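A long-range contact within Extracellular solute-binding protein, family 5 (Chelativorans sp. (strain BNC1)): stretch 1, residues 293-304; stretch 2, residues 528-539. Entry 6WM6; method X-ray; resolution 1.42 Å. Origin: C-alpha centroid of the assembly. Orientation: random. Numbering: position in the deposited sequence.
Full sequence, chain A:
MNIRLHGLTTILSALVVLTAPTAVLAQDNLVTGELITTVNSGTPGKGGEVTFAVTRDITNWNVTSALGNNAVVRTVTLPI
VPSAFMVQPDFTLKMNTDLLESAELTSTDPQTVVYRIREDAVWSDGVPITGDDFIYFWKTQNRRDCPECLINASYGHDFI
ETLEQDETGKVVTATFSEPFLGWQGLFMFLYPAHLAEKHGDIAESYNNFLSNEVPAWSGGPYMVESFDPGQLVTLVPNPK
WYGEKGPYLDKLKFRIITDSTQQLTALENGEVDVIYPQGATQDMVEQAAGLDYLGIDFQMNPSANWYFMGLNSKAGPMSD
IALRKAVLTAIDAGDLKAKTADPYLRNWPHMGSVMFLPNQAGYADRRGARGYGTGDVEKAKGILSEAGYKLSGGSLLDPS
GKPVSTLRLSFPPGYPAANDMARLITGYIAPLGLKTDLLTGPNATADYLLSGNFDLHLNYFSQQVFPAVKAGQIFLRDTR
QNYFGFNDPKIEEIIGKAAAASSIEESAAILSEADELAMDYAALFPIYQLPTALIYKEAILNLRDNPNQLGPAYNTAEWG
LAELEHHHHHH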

# COMPACT_ATOMS: atom_id res chain seq x y z
N TYR A 293 -24.22 -20.54 3.66
CA TYR A 293 -25.22 -21.36 2.98
C TYR A 293 -25.54 -20.84 1.58
O TYR A 293 -26.09 -21.60 0.77
N LEU A 294 -25.17 -19.60 1.26
CA LEU A 294 -25.31 -19.06 -0.08
C LEU A 294 -24.04 -19.23 -0.91
O LEU A 294 -23.91 -18.61 -1.97
N GLY A 295 -23.10 -20.03 -0.44
CA GLY A 295 -21.88 -20.26 -1.18
C GLY A 295 -20.86 -19.17 -1.01
O GLY A 295 -20.00 -19.01 -1.89
N ILE A 296 -20.93 -18.40 0.07
CA ILE A 296 -19.99 -17.31 0.34
C ILE A 296 -18.95 -17.78 1.33
O ILE A 296 -19.27 -18.44 2.33
N ASP A 297 -17.69 -17.46 1.04
CA ASP A 297 -16.57 -17.74 1.94
C ASP A 297 -15.76 -16.47 2.07
O ASP A 297 -16.01 -15.46 1.40
N PHE A 298 -14.76 -16.50 2.96
CA PHE A 298 -13.94 -15.31 3.15
C PHE A 298 -12.53 -15.69 3.60
O PHE A 298 -12.30 -16.76 4.16
N GLN A 299 -11.60 -14.79 3.31
CA GLN A 299 -10.20 -14.88 3.71
C GLN A 299 -9.84 -13.55 4.34
O GLN A 299 -10.24 -12.48 3.84
N MET A 300 -9.07 -13.58 5.44
CA MET A 300 -8.61 -12.39 6.11
C MET A 300 -7.18 -12.60 6.59
O MET A 300 -6.87 -13.68 7.12
N ASN A 301 -6.34 -11.59 6.42
CA ASN A 301 -4.93 -11.67 6.78
C ASN A 301 -4.45 -10.31 7.27
O ASN A 301 -5.07 -9.28 6.97
N PRO A 302 -3.32 -10.25 7.97
CA PRO A 302 -2.73 -8.94 8.27
C PRO A 302 -2.29 -8.23 7.00
O PRO A 302 -1.54 -8.80 6.19
N SER A 303 -2.74 -7.00 6.82
CA SER A 303 -2.46 -6.16 5.65
C SER A 303 -1.05 -5.57 5.75
O SER A 303 -0.45 -5.48 6.82
N ALA A 304 -0.53 -5.15 4.60
CA ALA A 304 0.62 -4.27 4.58
C ALA A 304 0.28 -2.88 5.10
O ALA A 304 1.20 -2.08 5.36
N TYR A 528 -1.08 -1.29 14.88
CA TYR A 528 -1.13 -2.67 14.39
C TYR A 528 -1.65 -2.64 12.96
O TYR A 528 -2.21 -1.65 12.48
N GLN A 529 -1.46 -3.77 12.28
CA GLN A 529 -1.86 -3.92 10.88
C GLN A 529 -3.37 -4.02 10.73
O GLN A 529 -4.06 -4.69 11.51
N LEU A 530 -3.89 -3.40 9.67
CA LEU A 530 -5.29 -3.56 9.34
C LEU A 530 -5.55 -4.99 8.88
O LEU A 530 -4.72 -5.60 8.22
N PRO A 531 -6.73 -5.53 9.17
CA PRO A 531 -7.11 -6.81 8.55
C PRO A 531 -7.63 -6.59 7.15
O PRO A 531 -8.38 -5.67 6.87
N THR A 532 -7.24 -7.47 6.26
CA THR A 532 -7.90 -7.54 4.97
C THR A 532 -9.20 -8.34 5.10
O THR A 532 -9.44 -9.05 6.08
N ALA A 533 -10.06 -8.23 4.10
CA ALA A 533 -11.26 -9.07 4.05
C ALA A 533 -11.62 -9.28 2.59
O ALA A 533 -12.15 -8.38 1.93
N LEU A 534 -11.38 -10.48 2.09
CA LEU A 534 -11.80 -10.91 0.76
C LEU A 534 -12.99 -11.84 0.96
O LEU A 534 -12.85 -12.90 1.55
N ILE A 535 -14.16 -11.42 0.49
CA ILE A 535 -15.42 -12.11 0.73
C ILE A 535 -16.02 -12.38 -0.63
O ILE A 535 -16.16 -11.45 -1.45
N TYR A 536 -16.37 -13.64 -0.91
CA TYR A 536 -16.57 -14.02 -2.31
C TYR A 536 -17.39 -15.29 -2.43
O TYR A 536 -17.53 -16.06 -1.49
N LYS A 537 -17.89 -15.52 -3.64
CA LYS A 537 -18.56 -16.77 -3.97
C LYS A 537 -17.51 -17.86 -4.23
O LYS A 537 -16.64 -17.70 -5.09
N GLU A 538 -17.63 -18.97 -3.49
CA GLU A 538 -16.61 -20.01 -3.50
C GLU A 538 -16.54 -20.79 -4.79
O GLU A 538 -15.57 -21.52 -5.01
N ALA A 539 -17.49 -20.60 -5.71
CA ALA A 539 -17.31 -21.13 -7.05
C ALA A 539 -16.09 -20.59 -7.76
O ALA A 539 -15.62 -21.19 -8.73

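What sets the direction of the side chains? Strands 296-299 and 534-537 run antiparallel, joined by backbone pairs such as Asp 297 N to Tyr 536 O (2.9 Å) and Leu 534 N to Gln 299 O (2.9 Å). Side chains alternate along each strand, and this register puts Ile 296, Phe 298, Ile 535 and Lys 537 on one face of the sheet, and Asp 297, Gln 299, Leu 534 and Tyr 536 on the other.

Where do apolar groups meet? Ile 296 (m, t) and Ile 535 (m, t) touch through their CG2 atoms at 3.7 Å. Phe 298, with chi1 p, leads its ring away from the second stretch, yet its CB still lies 3.9 Å from Ile 535 CG1. The aliphatic part of Lys 537 joins this face, its CE 3.5 Å from Ile 296 CG1. Farther along, Met 300 (m, t, p) places CE 4.0 Å from Pro 531 CB.

Which side chains form polar links? On the other face, Gln 299 (chi1 m, chi2 t) and Tyr 536 (chi1 p) bring their ends together, and Gln 299 NE2 donates to Tyr 536 OH at 2.9 Å. Thr 532, with chi1 p, presents OG1 to Asn 301 N (2.9 Å), so a side chain takes the place of a backbone acceptor. Gln 529 (m, t) points toward the first stretch and donates from NE2 to Ser 303 O at 2.9 Å. Ser 303 (t) also points inward, where its CB lies 4.0 Å from Thr 532 CG2.

What lies around the charged groups and waters at the end of the contact? Asp 297 OD2 and Glu 538 OE1 carry like charges 4.4 Å apart. A water donates to both Glu 538 OE1 and Ile 296 O, at 2.9 Å each, bridging the stretches. Another donates to Gly 295 O at 3.2 Å and accepts from Ala 539 N at 3.0 Å.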

# COMPACT_ATOMS: atom_id res chain seq x y z
CB TYR A 293 -26.50 -21.46 3.82
CG TYR A 293 -27.30 -20.18 3.95
CD1 TYR A 293 -27.01 -19.25 4.93
CD2 TYR A 293 -28.36 -19.92 3.09
CE1 TYR A 293 -27.73 -18.08 5.05
CE2 TYR A 293 -29.10 -18.75 3.20
CZ TYR A 293 -28.79 -17.84 4.19
OH TYR A 293 -29.52 -16.68 4.31
CB LEU A 294 -25.67 -17.57 -0.00
CG LEU A 294 -27.02 -17.24 0.65
CD1 LEU A 294 -27.17 -15.73 0.80
CD2 LEU A 294 -28.17 -17.82 -0.17
CB ILE A 296 -20.74 -16.07 0.87
CG1 ILE A 296 -21.61 -15.49 -0.28
CG2 ILE A 296 -19.78 -15.05 1.44
CD1 ILE A 296 -22.62 -14.47 0.16
CB ASP A 297 -15.69 -18.89 1.41
CG ASP A 297 -14.96 -19.63 2.54
OD1 ASP A 297 -15.00 -19.19 3.72
OD2 ASP A 297 -14.34 -20.67 2.22
CB PHE A 298 -14.59 -14.31 4.13
CG PHE A 298 -14.73 -14.80 5.53
CD1 PHE A 298 -15.80 -15.59 5.90
CD2 PHE A 298 -13.80 -14.44 6.49
CE1 PHE A 298 -15.94 -16.03 7.21
CE2 PHE A 298 -13.93 -14.88 7.80
CZ PHE A 298 -15.01 -15.68 8.15
CB GLN A 299 -9.30 -15.13 2.51
CG GLN A 299 -9.54 -16.44 1.78
CD GLN A 299 -8.83 -16.50 0.46
OE1 GLN A 299 -7.72 -16.00 0.31
NE2 GLN A 299 -9.46 -17.11 -0.55
CB MET A 300 -9.47 -12.10 7.33
CG MET A 300 -10.92 -11.85 7.01
SD MET A 300 -11.90 -11.46 8.46
CE MET A 300 -11.14 -9.96 9.01
CB ASN A 301 -4.08 -12.10 5.57
CG ASN A 301 -4.41 -13.48 5.11
OD1 ASN A 301 -4.06 -14.48 5.73
ND2 ASN A 301 -5.11 -13.56 3.99
CB PRO A 302 -1.53 -9.26 9.19
CG PRO A 302 -1.78 -10.63 9.68
CD PRO A 302 -2.61 -11.36 8.65
CB SER A 303 -3.44 -4.94 5.69
OG SER A 303 -3.34 -4.09 4.57
CB ALA A 304 1.17 -4.15 3.15
CB TYR A 528 -1.97 -3.58 15.29
CG TYR A 528 -3.43 -3.23 15.45
CD1 TYR A 528 -4.31 -3.35 14.39
CD2 TYR A 528 -3.95 -2.79 16.68
CE1 TYR A 528 -5.67 -3.06 14.51
CE2 TYR A 528 -5.29 -2.48 16.80
CZ TYR A 528 -6.13 -2.61 15.73
OH TYR A 528 -7.49 -2.32 15.81
CB GLN A 529 -1.22 -5.18 10.32
CG GLN A 529 0.29 -5.07 10.06
CD GLN A 529 0.90 -6.43 9.97
OE1 GLN A 529 1.24 -7.04 10.99
NE2 GLN A 529 1.10 -6.90 8.75
CB LEU A 530 -5.70 -2.62 8.21
CG LEU A 530 -5.94 -1.15 8.57
CD1 LEU A 530 -4.70 -0.43 9.02
CD2 LEU A 530 -6.55 -0.43 7.36
CB PRO A 531 -8.23 -7.31 9.47
CG PRO A 531 -8.87 -6.05 10.00
CD PRO A 531 -7.73 -5.04 10.15
CB THR A 532 -7.03 -8.25 3.94
OG1 THR A 532 -6.93 -9.63 4.33
CG2 THR A 532 -5.65 -7.66 3.82
CB ALA A 533 -12.41 -8.42 4.81
CB LEU A 534 -10.66 -11.64 0.06
CG LEU A 534 -10.90 -12.10 -1.36
CD1 LEU A 534 -11.06 -10.93 -2.32
CD2 LEU A 534 -9.75 -13.01 -1.79
CB ILE A 535 -16.36 -11.28 1.61
CG1 ILE A 535 -15.64 -10.78 2.88
CG2 ILE A 535 -17.60 -12.11 2.01
CD1 ILE A 535 -16.44 -9.79 3.72
CB TYR A 536 -15.22 -14.21 -3.03
CG TYR A 536 -14.38 -15.29 -2.37
CD1 TYR A 536 -13.64 -15.01 -1.22
CD2 TYR A 536 -14.32 -16.59 -2.87
CE1 TYR A 536 -12.90 -16.00 -0.59
CE2 TYR A 536 -13.59 -17.57 -2.26
CZ TYR A 536 -12.87 -17.27 -1.12
OH TYR A 536 -12.13 -18.23 -0.46
CB LYS A 537 -19.44 -16.55 -5.19
CG LYS A 537 -20.65 -15.66 -4.90
CD LYS A 537 -21.66 -16.36 -3.99
CE LYS A 537 -22.83 -15.46 -3.58
NZ LYS A 537 -23.81 -15.28 -4.68
CB GLU A 538 -16.83 -20.95 -2.31
CG GLU A 538 -18.07 -21.80 -2.43
CD GLU A 538 -18.47 -22.45 -1.11
OE1 GLU A 538 -17.70 -22.33 -0.13
OE2 GLU A 538 -19.55 -23.07 -1.06
CB ALA A 539 -18.55 -20.82 -7.91
O HOH W 1 -20.35 -20.01 -4.87
O HOH W 2 -18.69 -21.26 2.35